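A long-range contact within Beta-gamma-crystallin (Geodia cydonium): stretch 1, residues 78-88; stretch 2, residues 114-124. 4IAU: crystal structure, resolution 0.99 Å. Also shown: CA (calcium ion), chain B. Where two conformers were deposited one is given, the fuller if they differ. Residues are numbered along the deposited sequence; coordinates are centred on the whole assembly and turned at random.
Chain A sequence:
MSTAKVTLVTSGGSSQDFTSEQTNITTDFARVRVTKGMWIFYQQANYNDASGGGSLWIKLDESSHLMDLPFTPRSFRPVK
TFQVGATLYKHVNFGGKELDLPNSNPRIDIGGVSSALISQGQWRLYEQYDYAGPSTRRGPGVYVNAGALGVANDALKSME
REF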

# COMPACT_ATOMS: atom_id res chain seq x y z
N PRO A 78 5.64 4.01 2.88
CA PRO A 78 4.74 5.02 2.37
C PRO A 78 4.02 4.51 1.13
O PRO A 78 4.45 3.61 0.43
N VAL A 79 2.88 5.17 0.84
CA VAL A 79 2.16 4.94 -0.37
C VAL A 79 2.61 6.04 -1.34
O VAL A 79 2.17 7.19 -1.28
N LYS A 80 3.55 5.72 -2.23
CA LYS A 80 4.27 6.76 -2.94
C LYS A 80 3.46 7.38 -4.08
O LYS A 80 3.84 8.42 -4.62
N THR A 81 2.31 6.81 -4.40
CA THR A 81 1.39 7.41 -5.36
C THR A 81 0.31 8.23 -4.70
O THR A 81 -0.61 8.66 -5.43
N PHE A 82 0.41 8.50 -3.42
CA PHE A 82 -0.48 9.47 -2.78
C PHE A 82 -0.42 10.76 -3.62
O PHE A 82 0.68 11.27 -3.89
N GLN A 83 -1.57 11.26 -4.03
CA GLN A 83 -1.68 12.49 -4.82
C GLN A 83 -1.07 12.41 -6.21
O GLN A 83 -0.80 13.48 -6.82
N VAL A 84 -0.86 11.20 -6.69
CA VAL A 84 -0.23 11.02 -7.99
C VAL A 84 -0.96 9.99 -8.80
O VAL A 84 -1.14 10.22 -10.00
N GLY A 85 -1.36 8.86 -8.27
CA GLY A 85 -1.90 7.76 -9.09
C GLY A 85 -2.35 6.62 -8.24
O GLY A 85 -3.16 6.82 -7.31
N ALA A 86 -1.88 5.41 -8.52
CA ALA A 86 -2.34 4.20 -7.86
C ALA A 86 -1.12 3.33 -7.53
O ALA A 86 -0.12 3.36 -8.24
N THR A 87 -1.25 2.52 -6.48
CA THR A 87 -0.26 1.49 -6.15
C THR A 87 -0.98 0.14 -6.04
O THR A 87 -2.05 0.07 -5.45
N LEU A 88 -0.37 -0.88 -6.66
CA LEU A 88 -0.84 -2.24 -6.67
C LEU A 88 0.01 -3.10 -5.73
O LEU A 88 1.22 -2.84 -5.61
N SER A 114 -3.38 -8.57 -5.83
CA SER A 114 -4.47 -8.85 -4.94
C SER A 114 -5.07 -7.67 -4.17
O SER A 114 -6.08 -7.87 -3.52
N SER A 115 -4.50 -6.48 -4.24
CA SER A 115 -5.12 -5.31 -3.63
C SER A 115 -4.53 -4.06 -4.27
O SER A 115 -3.53 -4.11 -5.00
N ALA A 116 -5.16 -2.90 -3.98
CA ALA A 116 -4.71 -1.65 -4.58
C ALA A 116 -5.20 -0.46 -3.76
O ALA A 116 -6.27 -0.51 -3.17
N LEU A 117 -4.41 0.61 -3.81
CA LEU A 117 -4.80 1.91 -3.33
C LEU A 117 -4.78 2.87 -4.50
O LEU A 117 -3.74 3.08 -5.10
N ILE A 118 -5.95 3.47 -4.81
CA ILE A 118 -6.02 4.45 -5.88
C ILE A 118 -6.19 5.81 -5.22
O ILE A 118 -7.22 6.09 -4.60
N SER A 119 -5.17 6.66 -5.34
CA SER A 119 -5.24 8.00 -4.77
C SER A 119 -5.76 9.02 -5.77
O SER A 119 -6.45 9.97 -5.38
N GLN A 120 -5.43 8.89 -7.04
CA GLN A 120 -5.79 9.89 -8.02
C GLN A 120 -6.07 9.18 -9.33
O GLN A 120 -5.41 8.21 -9.67
N GLY A 121 -7.02 9.74 -10.09
CA GLY A 121 -7.32 9.29 -11.43
C GLY A 121 -8.49 8.31 -11.51
O GLY A 121 -8.84 7.64 -10.59
N GLN A 122 -9.02 8.26 -12.75
CA GLN A 122 -9.97 7.25 -13.14
C GLN A 122 -9.22 6.25 -14.03
O GLN A 122 -8.48 6.66 -14.90
N TRP A 123 -9.48 4.95 -13.79
CA TRP A 123 -8.68 3.91 -14.44
C TRP A 123 -9.60 2.82 -14.98
O TRP A 123 -10.65 2.54 -14.40
N ARG A 124 -9.13 2.17 -16.02
CA ARG A 124 -9.77 0.96 -16.54
C ARG A 124 -8.82 -0.21 -16.31
O ARG A 124 -7.63 -0.14 -16.60

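How do the side chains sort themselves where the strands pair? Strands 86-88 and 115-118 run antiparallel, and the pair Thr87 and Leu117 exchanges two backbone hydrogen bonds, Thr87 N to Leu117 O and Leu117 N to Thr87 O, both 2.9 Å. The alternation of the strands puts Ala86, Ile118, Leu88 and Ala116 on one face and Thr87 and Leu117 on the other. Each non-hydrogen-bonded pair matches an alanine with a branched residue: Leu88, m at chi1 and t at chi2, brings CD2 to 3.7 Å from Ala116 CB, while Ile118, also m then t, places CG1 4.0 Å from Ala86 CB.

What does Leu117 meet on its own face? With chi1 m and chi2 t, its CD1 lies 3.7 Å from CG2 of Val79, a t rotamer whose CB points toward the other stretch. Nearby, water 1 joins the stretches, donating to Leu117 O (2.9 Å) and hydrogen bonding to Thr81 OG1 (2.8 Å); the p rotamer of Thr81 holds that hydroxyl within reach.

How does Ser119 use its hydroxyl? Its CB points toward the turn of stretch 1, and the t rotamer sets OG to accept a nearly straight hydrogen bond from Gln83 N (2.8 Å). The same OG is 3.9 Å from Phe82 CD1, although the CB of Phe82 points away. On the backbone, Gly85 O accepts from both Ser119 N (2.8 Å) and Gln120 N (3.1 Å).

What fixes the Trp123 ring? Its chi1 is m and chi2 is 76°, and NE1 donates to Gln120 O at 3.0 Å. The ring edge then meets Gly85, with CZ2 4.0 Å from Gly85 CA, and CZ2 also lies 4.2 Å from Ala86 CB. Away from these contacts, Ser114 OG, in the m rotamer, binds the calcium ion CA at 2.4 Å.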

# COMPACT_ATOMS: atom_id res chain seq x y z
CB PRO A 78 5.69 6.18 2.03
CG PRO A 78 6.98 5.47 1.61
CD PRO A 78 7.06 4.29 2.51
CB VAL A 79 0.64 4.96 -0.16
CG1 VAL A 79 -0.09 4.67 -1.47
CG2 VAL A 79 0.23 3.94 0.92
CB LYS A 80 5.63 6.26 -3.47
CG LYS A 80 6.55 5.82 -2.33
CD LYS A 80 8.00 5.68 -2.81
CE LYS A 80 8.15 4.59 -3.85
NZ LYS A 80 7.55 3.27 -3.53
CB THR A 81 0.82 6.35 -6.32
OG1 THR A 81 0.02 5.52 -5.56
CG2 THR A 81 1.92 5.67 -7.13
CB PHE A 82 0.03 9.67 -1.38
CG PHE A 82 -0.69 10.77 -0.62
CD1 PHE A 82 -2.04 10.73 -0.41
CD2 PHE A 82 -0.03 11.84 -0.12
CE1 PHE A 82 -2.72 11.73 0.30
CE2 PHE A 82 -0.63 12.84 0.65
CZ PHE A 82 -1.98 12.73 0.88
CB GLN A 83 -1.05 13.67 -4.07
CG GLN A 83 -1.69 13.96 -2.72
CD GLN A 83 -1.02 15.11 -2.00
OE1 GLN A 83 0.14 15.44 -2.26
NE2 GLN A 83 -1.74 15.73 -1.08
CB VAL A 84 1.24 10.59 -7.81
CG1 VAL A 84 1.83 10.34 -9.21
CG2 VAL A 84 2.07 11.61 -7.05
CB ALA A 86 -3.29 3.41 -8.75
CB THR A 87 0.51 1.80 -4.85
OG1 THR A 87 1.23 2.99 -5.01
CG2 THR A 87 1.52 0.74 -4.49
CB LEU A 88 -0.77 -2.82 -8.07
CG LEU A 88 -1.46 -1.97 -9.14
CD1 LEU A 88 -1.30 -2.67 -10.49
CD2 LEU A 88 -2.91 -1.74 -8.81
CB SER A 114 -4.10 -9.96 -3.94
OG SER A 114 -3.71 -11.15 -4.62
CB SER A 115 -4.98 -5.28 -2.10
OG SER A 115 -3.61 -5.22 -1.70
CB ALA A 116 -5.23 -1.46 -6.00
CB LEU A 117 -3.85 2.42 -2.22
CG LEU A 117 -3.91 1.59 -0.95
CD1 LEU A 117 -2.78 2.00 0.00
CD2 LEU A 117 -5.26 1.76 -0.25
CB ILE A 118 -7.14 4.18 -6.89
CG1 ILE A 118 -7.01 2.78 -7.49
CG2 ILE A 118 -7.10 5.25 -7.97
CD1 ILE A 118 -8.02 2.41 -8.55
CB SER A 119 -3.88 8.45 -4.22
OG SER A 119 -3.96 9.77 -3.68
CB GLN A 120 -4.63 10.88 -8.24
CG GLN A 120 -5.01 12.19 -8.86
CD GLN A 120 -3.77 13.04 -9.08
OE1 GLN A 120 -3.54 14.06 -8.36
NE2 GLN A 120 -2.73 12.75 -9.82
CB GLN A 122 -11.15 7.82 -13.90
CG GLN A 122 -11.94 8.81 -13.06
CD GLN A 122 -12.76 8.13 -11.99
OE1 GLN A 122 -13.28 7.02 -12.12
NE2 GLN A 122 -12.80 8.79 -10.84
CB TRP A 123 -7.73 3.30 -13.41
CG TRP A 123 -6.78 4.26 -12.75
CD1 TRP A 123 -7.08 5.16 -11.75
CD2 TRP A 123 -5.40 4.43 -13.06
NE1 TRP A 123 -5.97 5.87 -11.42
CE2 TRP A 123 -4.91 5.43 -12.18
CE3 TRP A 123 -4.54 3.82 -13.96
CZ2 TRP A 123 -3.58 5.84 -12.19
CZ3 TRP A 123 -3.21 4.22 -13.95
CH2 TRP A 123 -2.74 5.21 -13.06
CB ARG A 124 -10.08 1.08 -18.05
CG ARG A 124 -11.13 2.10 -18.34
CD ARG A 124 -11.76 1.88 -19.69
NE ARG A 124 -12.80 0.86 -19.38
CZ ARG A 124 -14.03 1.06 -18.90
NH1 ARG A 124 -14.52 2.27 -18.63
NH2 ARG A 124 -14.78 -0.02 -18.68
CA CA B . -1.63 -12.17 -5.13
O HOH W 1 -2.31 5.43 -4.10
O HOH W 2 0.18 -13.56 -5.66